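Long-range contacts in toll-like receptor 6, Variable lymphocyte receptor B (Mus musculus, PDB 3A79), which probably recognises diacylated bacterial lipopeptides together with TLR2, through a leucine-rich-repeat ectodomain completed here by an engineered hagfish lymphocyte-receptor portion: residues K305-E310 with K334-S339; L358-N363 with Q380-Q385. All blocks are in the same frame, centred on the assembly; numbering follows the deposited sequence.

Interaction 1: residues K305-E310 with K334-S339; sequences KSLMIE and KMLSIS. With NAG (2-acetamido-2-deoxy-beta-D-glucopyranose), chain G; NAG (2-acetamido-2-deoxy-beta-D-glucopyranose), chain C.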
# COMPACT_ATOMS: atom_id res chain seq x y z
N LYS B 305 -15.63 -24.49 -14.86
CA LYS B 305 -14.31 -24.75 -14.32
C LYS B 305 -13.70 -23.44 -13.82
O LYS B 305 -12.93 -23.45 -12.86
CB LYS B 305 -13.42 -25.39 -15.39
CG LYS B 305 -11.99 -25.66 -14.95
CD LYS B 305 -11.28 -26.52 -15.99
CE LYS B 305 -9.78 -26.64 -15.73
NZ LYS B 305 -9.12 -27.37 -16.84
N SER B 306 -14.06 -22.32 -14.45
CA SER B 306 -13.36 -21.06 -14.21
C SER B 306 -14.16 -19.78 -14.37
O SER B 306 -14.61 -19.46 -15.46
CB SER B 306 -12.14 -20.94 -15.14
OG SER B 306 -11.93 -19.59 -15.52
N LEU B 307 -14.29 -19.02 -13.29
CA LEU B 307 -14.71 -17.62 -13.38
C LEU B 307 -13.48 -16.72 -13.40
O LEU B 307 -12.51 -16.93 -12.67
CB LEU B 307 -15.61 -17.24 -12.21
CG LEU B 307 -16.24 -15.86 -12.35
CD1 LEU B 307 -16.96 -15.77 -13.68
CD2 LEU B 307 -17.20 -15.61 -11.21
N MET B 308 -13.51 -15.71 -14.26
CA MET B 308 -12.39 -14.79 -14.38
C MET B 308 -12.90 -13.38 -14.60
O MET B 308 -13.46 -13.07 -15.65
CB MET B 308 -11.50 -15.20 -15.54
CG MET B 308 -10.10 -14.61 -15.46
SD MET B 308 -9.63 -13.64 -16.90
CE MET B 308 -10.58 -12.17 -16.59
N ILE B 309 -12.72 -12.52 -13.60
CA ILE B 309 -13.16 -11.14 -13.67
C ILE B 309 -11.96 -10.20 -13.65
O ILE B 309 -11.05 -10.36 -12.83
CB ILE B 309 -14.11 -10.80 -12.52
CG1 ILE B 309 -15.18 -11.88 -12.39
CG2 ILE B 309 -14.78 -9.47 -12.76
CD1 ILE B 309 -16.38 -11.46 -11.57
N GLU B 310 -11.94 -9.23 -14.56
CA GLU B 310 -10.82 -8.30 -14.66
C GLU B 310 -11.26 -6.89 -14.97
O GLU B 310 -11.97 -6.65 -15.94
CB GLU B 310 -9.80 -8.75 -15.73
CG GLU B 310 -8.43 -8.11 -15.55
CD GLU B 310 -7.44 -8.43 -16.67
OE1 GLU B 310 -7.40 -9.59 -17.14
OE2 GLU B 310 -6.68 -7.51 -17.05
N LYS B 334 -13.36 -24.71 -9.67
CA LYS B 334 -11.95 -24.95 -9.38
C LYS B 334 -11.09 -23.69 -9.45
O LYS B 334 -10.14 -23.54 -8.69
CB LYS B 334 -11.36 -26.05 -10.27
CG LYS B 334 -11.61 -27.45 -9.71
CD LYS B 334 -11.11 -28.57 -10.62
CE LYS B 334 -11.85 -29.87 -10.32
NZ LYS B 334 -11.78 -30.89 -11.42
N MET B 335 -11.42 -22.78 -10.36
CA MET B 335 -10.61 -21.57 -10.52
C MET B 335 -11.40 -20.28 -10.47
O MET B 335 -12.36 -20.09 -11.23
CB MET B 335 -9.83 -21.64 -11.82
CG MET B 335 -9.12 -22.94 -12.04
SD MET B 335 -8.62 -23.05 -13.76
CE MET B 335 -7.53 -21.63 -13.84
N LEU B 336 -10.99 -19.38 -9.58
CA LEU B 336 -11.55 -18.04 -9.48
C LEU B 336 -10.44 -17.01 -9.58
O LEU B 336 -9.52 -17.02 -8.76
CB LEU B 336 -12.28 -17.84 -8.16
CG LEU B 336 -12.89 -16.45 -7.99
CD1 LEU B 336 -13.88 -16.16 -9.10
CD2 LEU B 336 -13.56 -16.30 -6.64
N SER B 337 -10.52 -16.14 -10.58
CA SER B 337 -9.66 -14.96 -10.67
C SER B 337 -10.52 -13.70 -10.57
O SER B 337 -11.49 -13.55 -11.30
CB SER B 337 -8.87 -14.94 -11.98
OG SER B 337 -7.99 -16.05 -12.13
N ILE B 338 -10.17 -12.79 -9.66
CA ILE B 338 -10.77 -11.46 -9.65
C ILE B 338 -9.70 -10.40 -9.54
O ILE B 338 -9.11 -10.24 -8.47
CB ILE B 338 -11.69 -11.27 -8.46
CG1 ILE B 338 -12.95 -12.13 -8.61
CG2 ILE B 338 -12.04 -9.78 -8.34
CD1 ILE B 338 -13.86 -12.09 -7.39
N SER B 339 -9.47 -9.65 -10.62
CA SER B 339 -8.31 -8.75 -10.71
C SER B 339 -8.63 -7.30 -11.13
O SER B 339 -9.60 -7.04 -11.83
CB SER B 339 -7.28 -9.33 -11.69
OG SER B 339 -6.87 -10.62 -11.29
C1 NAG G . -3.73 -13.46 -12.73
C2 NAG G . -3.01 -14.08 -13.93
C3 NAG G . -2.49 -13.05 -14.94
C4 NAG G . -3.46 -11.90 -15.20
C5 NAG G . -4.10 -11.42 -13.90
C6 NAG G . -5.22 -10.44 -14.19
C7 NAG G . -1.83 -16.20 -13.62
C8 NAG G . -0.54 -16.86 -13.21
N2 NAG G . -1.88 -14.87 -13.47
O3 NAG G . -2.15 -13.70 -16.15
O4 NAG G . -2.74 -10.86 -15.86
O5 NAG G . -4.65 -12.49 -13.17
O6 NAG G . -6.04 -11.00 -15.20
O7 NAG G . -2.76 -16.87 -14.08
C1 NAG C . -3.42 -10.36 -17.03
C2 NAG C . -3.19 -8.84 -17.17
C3 NAG C . -3.60 -8.32 -18.54
C4 NAG C . -2.89 -9.13 -19.62
C5 NAG C . -3.30 -10.59 -19.46
C6 NAG C . -2.57 -11.49 -20.45
C7 NAG C . -3.17 -7.46 -15.17
C8 NAG C . -3.95 -6.53 -14.28
N2 NAG C . -3.86 -8.06 -16.15
O3 NAG C . -3.37 -6.93 -18.63
O4 NAG C . -3.23 -8.63 -20.90
O5 NAG C . -3.00 -11.08 -18.17
O6 NAG C . -1.20 -11.57 -20.09
O7 NAG C . -1.96 -7.67 -15.00
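L307 and I309 lie against L336 and I338, one strand beside the next, in a compact example of how a leucine-rich-repeat solenoid is built: successive coils stack their short strands in parallel and in register. The contact belongs to the TLR6 part of the fusion chain. Strand axes 306-310 and 335-339 run 4.6 Å apart and only 4° off parallel. Backbone bonds pass back and forth between them, from L307 N to M335 O, S337 N to L307 O, I309 N to S337 O and S339 N to I309 O, the I309–S337 bond being nearly straight at 175°.

On the buried face, which carries L307, I309, L336 and I338, the two leucines stand side by side and point the same way, with L336 CD1 3.7 Å from L307 CB. F328, from helix 321-329, touches both leucines and both isoleucines, closing this apolar layer. On the other face S306, M308 and E310 pair with M335, S337 and S339; M308 CG approaches S337 CB at 3.7 Å.

The same face, that of M308 and E310, also receives the glycan carried by N359. The carboxylate of E310 divides its oxygens between two linked sugars: OE1 accepts a hydrogen bond from O6 of the N-acetylglucosamine of chain G at 2.8 Å, and OE2 one from N2 of that of chain C at 3.0 Å. CG is anti to the backbone N (chi1 -160°), and the chain beyond CG is extended, which brings the carboxylate to the sugars. An alanine here would probably leave the O6 hydroxyl and the acetamide N-H without these acceptors, so that the sugars, still tethered through N359, would be less firmly held beside the strands. S339 OG adds a weak bond to the ring oxygen O5 of the chain G sugar and is itself hydrogen-bonded to T361 N.

Interaction 2: residues L358-N363 with Q380-Q385; sequences LNFTQN and QTLILQ. With NAG (2-acetamido-2-deoxy-beta-D-glucopyranose), chain G.
L358 and L382 cross obliquely on the buried side of two parallel strands. In L382 CG is anti to the backbone N (chi1 167°), which sets it beside the carbonyl carbon, and CD1 beyond it lies 3.6 Å from L358 CB. The same methyl lies near the plane of the F360 ring, at its edge, 4.5 Å from F360 CD1, while L384 CD2 reaches F360 CB at 4.2 Å.

The other face is organised round the N-glycosylation sequon formed by N359, F360 and T361. N359 ND2 is covalently joined to C1 of the chain G N-acetylglucosamine. T361 OG1 donates to N359 OD1 at 3.1 Å, in the carbonyl plane and on a lone pair, which helps fix the rotation of the glycosylated amide. I383 packs alongside, from the next strand: its CG2 lies 3.9 Å from N359 OD1, and its CD1 meets the acetyl methyl C8 of the sugar.

Backbone bonds from L358 N to T381 O, I383 N to L358 O and F360 N to I383 O hold the strands in register; past their ends, Q362 N still binds Q385 O. The amides of the two glutamines turn to other partners, Q362 OE1 to R386 and Q385 NE2 to D409. Within the TLR6 part of the solenoid, the pair is flanked by strand 335-339, where L336 touches L358 and I338 touches F360, and by strand 407-409, where L408 packs on L382 and D409 on I383.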
# COMPACT_ATOMS: atom_id res chain seq x y z
N LEU B 358 -6.54 -19.62 -7.22
CA LEU B 358 -7.02 -18.30 -6.83
C LEU B 358 -6.03 -17.23 -7.29
O LEU B 358 -4.84 -17.34 -7.04
CB LEU B 358 -7.24 -18.24 -5.32
CG LEU B 358 -8.47 -19.03 -4.86
CD1 LEU B 358 -8.60 -18.97 -3.36
CD2 LEU B 358 -9.74 -18.51 -5.53
N ASN B 359 -6.55 -16.22 -7.98
CA ASN B 359 -5.73 -15.16 -8.56
C ASN B 359 -6.44 -13.84 -8.35
O ASN B 359 -7.33 -13.47 -9.11
CB ASN B 359 -5.51 -15.43 -10.06
CG ASN B 359 -4.73 -14.32 -10.78
OD1 ASN B 359 -4.46 -13.26 -10.21
ND2 ASN B 359 -4.39 -14.56 -12.05
N PHE B 360 -6.05 -13.14 -7.29
CA PHE B 360 -6.61 -11.82 -6.98
C PHE B 360 -5.57 -10.74 -7.21
O PHE B 360 -5.13 -10.09 -6.26
CB PHE B 360 -7.11 -11.78 -5.54
CG PHE B 360 -8.15 -12.82 -5.24
CD1 PHE B 360 -7.83 -13.95 -4.51
CD2 PHE B 360 -9.45 -12.67 -5.70
CE1 PHE B 360 -8.79 -14.91 -4.23
CE2 PHE B 360 -10.42 -13.63 -5.43
CZ PHE B 360 -10.09 -14.75 -4.69
N THR B 361 -5.19 -10.55 -8.47
CA THR B 361 -4.16 -9.59 -8.84
C THR B 361 -4.67 -8.15 -8.82
O THR B 361 -5.80 -7.87 -9.23
CB THR B 361 -3.57 -9.87 -10.24
OG1 THR B 361 -2.51 -10.83 -10.15
CG2 THR B 361 -3.02 -8.60 -10.85
N GLN B 362 -3.83 -7.25 -8.33
CA GLN B 362 -4.09 -5.82 -8.43
C GLN B 362 -5.43 -5.39 -7.85
O GLN B 362 -6.26 -4.81 -8.54
CB GLN B 362 -3.96 -5.36 -9.88
CG GLN B 362 -3.93 -3.85 -10.03
CD GLN B 362 -3.65 -3.42 -11.45
OE1 GLN B 362 -2.80 -4.00 -12.13
NE2 GLN B 362 -4.38 -2.42 -11.93
N ASN B 363 -5.64 -5.68 -6.58
CA ASN B 363 -6.78 -5.14 -5.88
C ASN B 363 -6.26 -4.30 -4.73
O ASN B 363 -5.21 -3.68 -4.85
CB ASN B 363 -7.67 -6.26 -5.36
CG ASN B 363 -8.15 -7.17 -6.45
OD1 ASN B 363 -7.96 -8.38 -6.39
ND2 ASN B 363 -8.77 -6.59 -7.48
N GLN B 380 -4.27 -24.93 -4.46
CA GLN B 380 -2.90 -25.27 -4.83
C GLN B 380 -2.08 -24.04 -5.17
O GLN B 380 -0.91 -23.94 -4.80
CB GLN B 380 -2.89 -26.18 -6.05
CG GLN B 380 -3.65 -27.45 -5.87
CD GLN B 380 -3.25 -28.49 -6.89
OE1 GLN B 380 -2.43 -28.21 -7.78
NE2 GLN B 380 -3.81 -29.69 -6.77
N THR B 381 -2.69 -23.12 -5.89
CA THR B 381 -1.99 -21.92 -6.32
C THR B 381 -2.81 -20.71 -5.93
O THR B 381 -3.95 -20.56 -6.33
CB THR B 381 -1.76 -21.94 -7.83
OG1 THR B 381 -1.06 -23.13 -8.20
CG2 THR B 381 -0.96 -20.71 -8.26
N LEU B 382 -2.22 -19.84 -5.13
CA LEU B 382 -2.87 -18.61 -4.73
C LEU B 382 -2.01 -17.43 -5.17
O LEU B 382 -0.80 -17.45 -5.01
CB LEU B 382 -3.10 -18.59 -3.22
CG LEU B 382 -3.49 -17.25 -2.60
CD1 LEU B 382 -4.96 -16.96 -2.81
CD2 LEU B 382 -3.16 -17.28 -1.12
N ILE B 383 -2.65 -16.41 -5.75
CA ILE B 383 -1.93 -15.27 -6.29
C ILE B 383 -2.50 -13.96 -5.74
O ILE B 383 -3.66 -13.63 -5.97
CB ILE B 383 -2.00 -15.25 -7.83
CG1 ILE B 383 -1.53 -16.59 -8.39
CG2 ILE B 383 -1.17 -14.12 -8.39
CD1 ILE B 383 -1.38 -16.60 -9.88
N LEU B 384 -1.66 -13.23 -5.02
CA LEU B 384 -2.06 -11.98 -4.38
C LEU B 384 -1.20 -10.80 -4.85
O LEU B 384 -1.12 -9.75 -4.20
CB LEU B 384 -2.04 -12.17 -2.86
CG LEU B 384 -3.14 -13.14 -2.41
CD1 LEU B 384 -2.82 -13.80 -1.10
CD2 LEU B 384 -4.50 -12.45 -2.33
N GLN B 385 -0.56 -10.97 -6.00
CA GLN B 385 0.30 -9.94 -6.58
C GLN B 385 -0.37 -8.59 -6.80
O GLN B 385 -1.46 -8.50 -7.35
CB GLN B 385 0.88 -10.44 -7.90
CG GLN B 385 1.23 -9.33 -8.86
CD GLN B 385 2.11 -9.82 -9.99
OE1 GLN B 385 2.53 -9.04 -10.86
NE2 GLN B 385 2.42 -11.12 -9.98
C1 NAG G . -3.73 -13.46 -12.73
C2 NAG G . -3.01 -14.08 -13.93
C3 NAG G . -2.49 -13.05 -14.94
C4 NAG G . -3.46 -11.90 -15.20
C5 NAG G . -4.10 -11.42 -13.90
C6 NAG G . -5.22 -10.44 -14.19
C7 NAG G . -1.83 -16.20 -13.62
C8 NAG G . -0.54 -16.86 -13.21
N2 NAG G . -1.88 -14.87 -13.47
O3 NAG G . -2.15 -13.70 -16.15
O4 NAG G . -2.74 -10.86 -15.86
O5 NAG G . -4.65 -12.49 -13.17
O6 NAG G . -6.04 -11.00 -15.20
O7 NAG G . -2.76 -16.87 -14.08

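Interactions 1 and 2 follow in series along the chain, their centres about 10 Å apart, and use four consecutive parallel strands of the TLR6 solenoid: 306-314, 335-339, 357-359 and 381-383. The two inner strands are themselves neighbours, probably joined by hydrogen bonds from I338 N to N359 O (3.0 Å) and from N359 N to L336 O (3.2 Å), which makes the contacts successive steps of one repeating architecture. The N-acetylglucosamine of chain G belongs to both: rooted in interaction 2, it reaches back to interaction 1. Repetition thus builds the curved frame, while a single glycan spans several coils on one face.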